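Putative transcriptional regulator (TetR/AcrR family) (Acinetobacter sp., PDB 3KNW) probably binds DNA through an N-terminal helix-turn-helix domain and regulates transcription, as a member of the TetR/AcrR family. Local coordinates at the interface of chains A and B. Coordinates in Å, arbitrary orientation; residue numbers count along the deposited sequence, not the author numbering. Chains: chain A/B, Putative transcriptional regulator (TetR/AcrR family).

Contact 1: the interface of chains A and B. Residues chain A 178, 182; chain B 114, 121, 132-133, 136.
A:Leu182 packs against B:Met132, B:Asn133 and B:Val136 of one helix of chain B and against B:Val121 of the loop before it. Its backbone end is already in contact: CG2 of B:Val121 lies 4.2 Å from CA of A:Leu182. From CB, the side chain heads away from its own helix, with CG anti to the backbone N (chi1 -172°), and the fork at CG divides the work between the two methyls. CD1 takes the B:Met132 side, where it meets the terminal methyl CE at 3.4 Å and the selenium of this selenomethionine at 4.2 Å. The bend of the B:Met132 chain at its last torsion (chi3 76°) folds that methyl toward the leucine, and the two side chains cross at a slant. CD2 points the other way along the same helix of chain B: it approaches CG2 of B:Val136 tip to tip at 4.0 Å and lies over the backbone at B:Asn133, 4.2 Å from its CA. A:Leu182 thus straddles one turn of the partner helix, and among the residues of this patch it loses the most surface, 55 Å².

One turn earlier on the same helix, A:Leu178 makes a narrower contact with B:Ile114. Its CD2 methyl packs tightly against CG2 of the isoleucine, at 3.2 Å, with the side chains roughly at right angles. The short CG2 arm of B:Ile114 is the branch that faces chain A.

The site is an apolar patch between two copies of the protein, part of what is probably the TetR-family dimer interface. In the fold, it lies toward the C-terminal end of helix 162-183 of chain A, which rests against the start of helix 113-118 and the first turns of helix 126-153 of chain B.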
loop_
_atom_site.group_PDB
_atom_site.type_symbol
_atom_site.label_atom_id
_atom_site.label_comp_id
_atom_site.label_asym_id
_atom_site.label_seq_id
_atom_site.Cartn_x
_atom_site.Cartn_y
_atom_site.Cartn_z
ATOM N N LEU A 178 -2.460 1.329 -4.220
ATOM C CA LEU A 178 -2.486 -0.112 -3.966
ATOM C C LEU A 178 -3.722 -0.822 -4.621
ATOM O O LEU A 178 -3.553 -1.837 -5.278
ATOM C CB LEU A 178 -2.532 -0.306 -2.457
ATOM C CG LEU A 178 -2.017 -1.538 -1.782
ATOM C CD1 LEU A 178 -1.743 -1.255 -0.302
ATOM C CD2 LEU A 178 -3.060 -2.511 -1.898
ATOM N N LEU A 182 -4.273 -3.676 -7.753
ATOM C CA LEU A 182 -5.063 -4.872 -7.575
ATOM C C LEU A 182 -6.136 -4.949 -8.660
ATOM O O LEU A 182 -6.325 -6.015 -9.230
ATOM C CB LEU A 182 -5.730 -4.880 -6.218
ATOM C CG LEU A 182 -6.421 -6.211 -5.930
ATOM C CD1 LEU A 182 -5.299 -7.310 -5.765
ATOM C CD2 LEU A 182 -7.360 -6.135 -4.680
ATOM N N ILE B 114 -3.005 -7.739 1.497
ATOM C CA ILE B 114 -3.353 -6.903 0.331
ATOM C C ILE B 114 -2.057 -6.283 -0.238
ATOM O O ILE B 114 -1.870 -6.256 -1.445
ATOM C CB ILE B 114 -4.426 -5.841 0.629
ATOM C CG1 ILE B 114 -5.747 -6.504 0.941
ATOM C CG2 ILE B 114 -4.697 -4.955 -0.591
ATOM C CD1 ILE B 114 -6.899 -5.537 0.889
ATOM N N VAL B 121 0.971 -8.520 -8.190
ATOM C CA VAL B 121 -0.219 -8.620 -9.059
ATOM C C VAL B 121 0.046 -9.103 -10.497
ATOM O O VAL B 121 -0.812 -9.733 -11.130
ATOM C CB VAL B 121 -0.891 -7.243 -9.167
ATOM C CG1 VAL B 121 -2.084 -7.295 -10.146
ATOM C CG2 VAL B 121 -1.339 -6.750 -7.774
HETATM N N MSE B 132 -9.749 -11.868 -5.105
HETATM C CA MSE B 132 -9.365 -10.802 -4.174
HETATM C C MSE B 132 -10.103 -9.527 -4.497
HETATM O O MSE B 132 -10.557 -8.801 -3.594
HETATM C CB MSE B 132 -7.883 -10.504 -4.262
HETATM C CG MSE B 132 -7.001 -11.568 -3.732
HETATM SE SE MSE B 132 -5.274 -11.307 -4.598
HETATM C CE MSE B 132 -4.903 -9.781 -3.433
ATOM N N ASN B 133 -10.214 -9.234 -5.790
ATOM C CA ASN B 133 -10.817 -7.987 -6.164
ATOM C C ASN B 133 -12.315 -7.939 -5.692
ATOM O O ASN B 133 -12.788 -6.931 -5.134
ATOM C CB ASN B 133 -10.518 -7.752 -7.654
ATOM C CG ASN B 133 -11.093 -6.453 -8.209
ATOM O OD1 ASN B 133 -10.663 -5.970 -9.245
ATOM N ND2 ASN B 133 -12.099 -5.919 -7.545
ATOM N N VAL B 136 -12.504 -7.480 -1.782
ATOM C CA VAL B 136 -12.321 -6.101 -1.366
ATOM C C VAL B 136 -13.597 -5.270 -1.609
ATOM O O VAL B 136 -13.993 -4.487 -0.774
ATOM C CB VAL B 136 -11.102 -5.515 -2.076
ATOM C CG1 VAL B 136 -11.044 -4.023 -1.924
ATOM C CG2 VAL B 136 -9.794 -6.201 -1.546
#

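Contact 2: the interface of chains A and B. Residues chain A 168, 171-172; chain B 171-172, 176, 188, 192, 195.
Helix 162-183 of chain A packs against its counterpart 162-183 and against helix 187-200 of chain B. The two equivalent helices come close at the selenomethionines A:Met172 and B:Met172, whose CA atoms are 4.1 Å apart. A:Gln171 lies extended across chain B. Its CB rests 3.6 Å from the carbonyl O of B:Met172, its CD faces the methyl of B:Ala176, and its amide nitrogen NE2 lies 3.4 Å from CG of B:Met172. OE1 lies 3.4 Å from the carbonyl O of B:Pro188, an oxygen-to-oxygen approach that does not suit a bond; the opposite assignment would place N there, so the modelled orientation is doubtful.

B:Gln171 repeats the pose with its amide turned over: OE1 faces CG of A:Met172 at 3.3 Å. The last torsion is -166° in A:Gln171 and 7° in B:Gln171. Such a half-turn exchanges N and O, which are hard to tell apart at 2.45 Å, so the amide orientation in either copy is tentative.

A:Val168, one turn before A:Met172, spreads its two methyls over different partners. CG1 approaches the selenium of B:Met172 at 4.1 Å, while CG2 packs beside the hydroxyl OG of B:Ser195 at 3.6 Å. The chain of B:Met172, bent at chi3 (55°), crosses the valine at a slant and brings SE beside both its methyls.

The small B:Ala176 and B:Ala192 accommodate the glutamine amide, and the close helix approach at residue 172 probably stabilises the dimer typical of TetR-family regulators.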
loop_
_atom_site.group_PDB
_atom_site.type_symbol
_atom_site.label_atom_id
_atom_site.label_comp_id
_atom_site.label_asym_id
_atom_site.label_seq_id
_atom_site.Cartn_x
_atom_site.Cartn_y
_atom_site.Cartn_z
ATOM N N VAL A 168 -3.573 12.237 6.167
ATOM C CA VAL A 168 -4.749 11.734 5.635
ATOM C C VAL A 168 -4.650 11.649 4.120
ATOM O O VAL A 168 -4.878 10.594 3.505
ATOM C CB VAL A 168 -5.898 12.641 5.946
ATOM C CG1 VAL A 168 -7.084 12.179 5.059
ATOM C CG2 VAL A 168 -6.188 12.582 7.422
ATOM N N GLN A 171 -1.979 9.093 3.052
ATOM C CA GLN A 171 -2.373 7.734 3.331
ATOM C C GLN A 171 -3.414 7.265 2.348
ATOM O O GLN A 171 -3.292 6.181 1.855
ATOM C CB GLN A 171 -2.923 7.615 4.728
ATOM C CG GLN A 171 -1.828 7.558 5.766
ATOM C CD GLN A 171 -2.329 7.655 7.175
ATOM O OE1 GLN A 171 -1.569 7.867 8.086
ATOM N NE2 GLN A 171 -3.597 7.503 7.351
HETATM N N MSE A 172 -4.416 8.083 2.055
HETATM C CA MSE A 172 -5.479 7.754 1.100
HETATM C C MSE A 172 -4.963 7.566 -0.265
HETATM O O MSE A 172 -5.393 6.639 -0.950
HETATM C CB MSE A 172 -6.560 8.816 1.090
HETATM C CG MSE A 172 -7.656 8.655 -0.001
HETATM SE SE MSE A 172 -8.895 10.141 0.214
HETATM C CE MSE A 172 -7.924 11.504 -0.655
ATOM N N GLN B 171 -9.201 3.260 1.898
ATOM C CA GLN B 171 -7.967 3.613 1.331
ATOM C C GLN B 171 -7.036 4.189 2.386
ATOM O O GLN B 171 -5.842 3.875 2.373
ATOM C CB GLN B 171 -8.145 4.616 0.187
ATOM C CG GLN B 171 -8.746 4.024 -1.098
ATOM C CD GLN B 171 -9.141 5.106 -2.092
ATOM O OE1 GLN B 171 -8.870 6.273 -1.899
ATOM N NE2 GLN B 171 -9.772 4.711 -3.147
HETATM N N MSE B 172 -7.565 5.030 3.281
HETATM C CA MSE B 172 -6.738 5.657 4.346
HETATM C C MSE B 172 -6.083 4.570 5.158
HETATM O O MSE B 172 -4.854 4.593 5.399
HETATM C CB MSE B 172 -7.586 6.564 5.256
HETATM C CG MSE B 172 -6.778 7.447 6.225
HETATM SE SE MSE B 172 -7.789 8.726 7.118
HETATM C CE MSE B 172 -9.057 7.539 7.833
ATOM N N ALA B 176 -2.163 3.908 5.771
ATOM C CA ALA B 176 -1.660 3.860 7.167
ATOM C C ALA B 176 -0.983 2.470 7.459
ATOM O O ALA B 176 0.145 2.386 7.999
ATOM C CB ALA B 176 -2.814 4.143 8.154
ATOM N N PRO B 188 1.052 5.705 12.126
ATOM C CA PRO B 188 0.069 6.015 11.033
ATOM C C PRO B 188 -1.338 5.525 11.273
ATOM O O PRO B 188 -2.301 6.241 11.016
ATOM C CB PRO B 188 0.627 5.278 9.866
ATOM C CG PRO B 188 2.147 5.328 10.064
ATOM C CD PRO B 188 2.354 5.303 11.600
ATOM N N ALA B 192 -4.737 7.320 11.792
ATOM C CA ALA B 192 -5.941 7.038 10.998
ATOM C C ALA B 192 -7.171 6.854 11.886
ATOM O O ALA B 192 -8.215 7.235 11.437
ATOM C CB ALA B 192 -5.742 5.855 10.059
ATOM N N SER B 195 -8.341 10.378 12.816
ATOM C CA SER B 195 -8.949 11.085 11.691
ATOM C C SER B 195 -10.334 10.531 11.383
ATOM O O SER B 195 -11.200 11.275 10.996
ATOM C CB SER B 195 -8.066 10.989 10.505
ATOM O OG SER B 195 -6.807 11.600 10.805
#

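The centres of the C-alpha atoms of contact 1 and contact 2 lie about 17 Å apart, and helix 162-183 of chain A runs through both. Contact 2 takes a central stretch of that helix and pairs it with the C-terminal helices of chain B near the two-fold axis; contact 1 takes its C-terminal end and carries it onto helices 113-118 and 126-153. Because the interface is symmetric, each patch recurs with the chains exchanged. Together they extend the association along helix 162-183, which may set the spacing of the two putative DNA-binding domains.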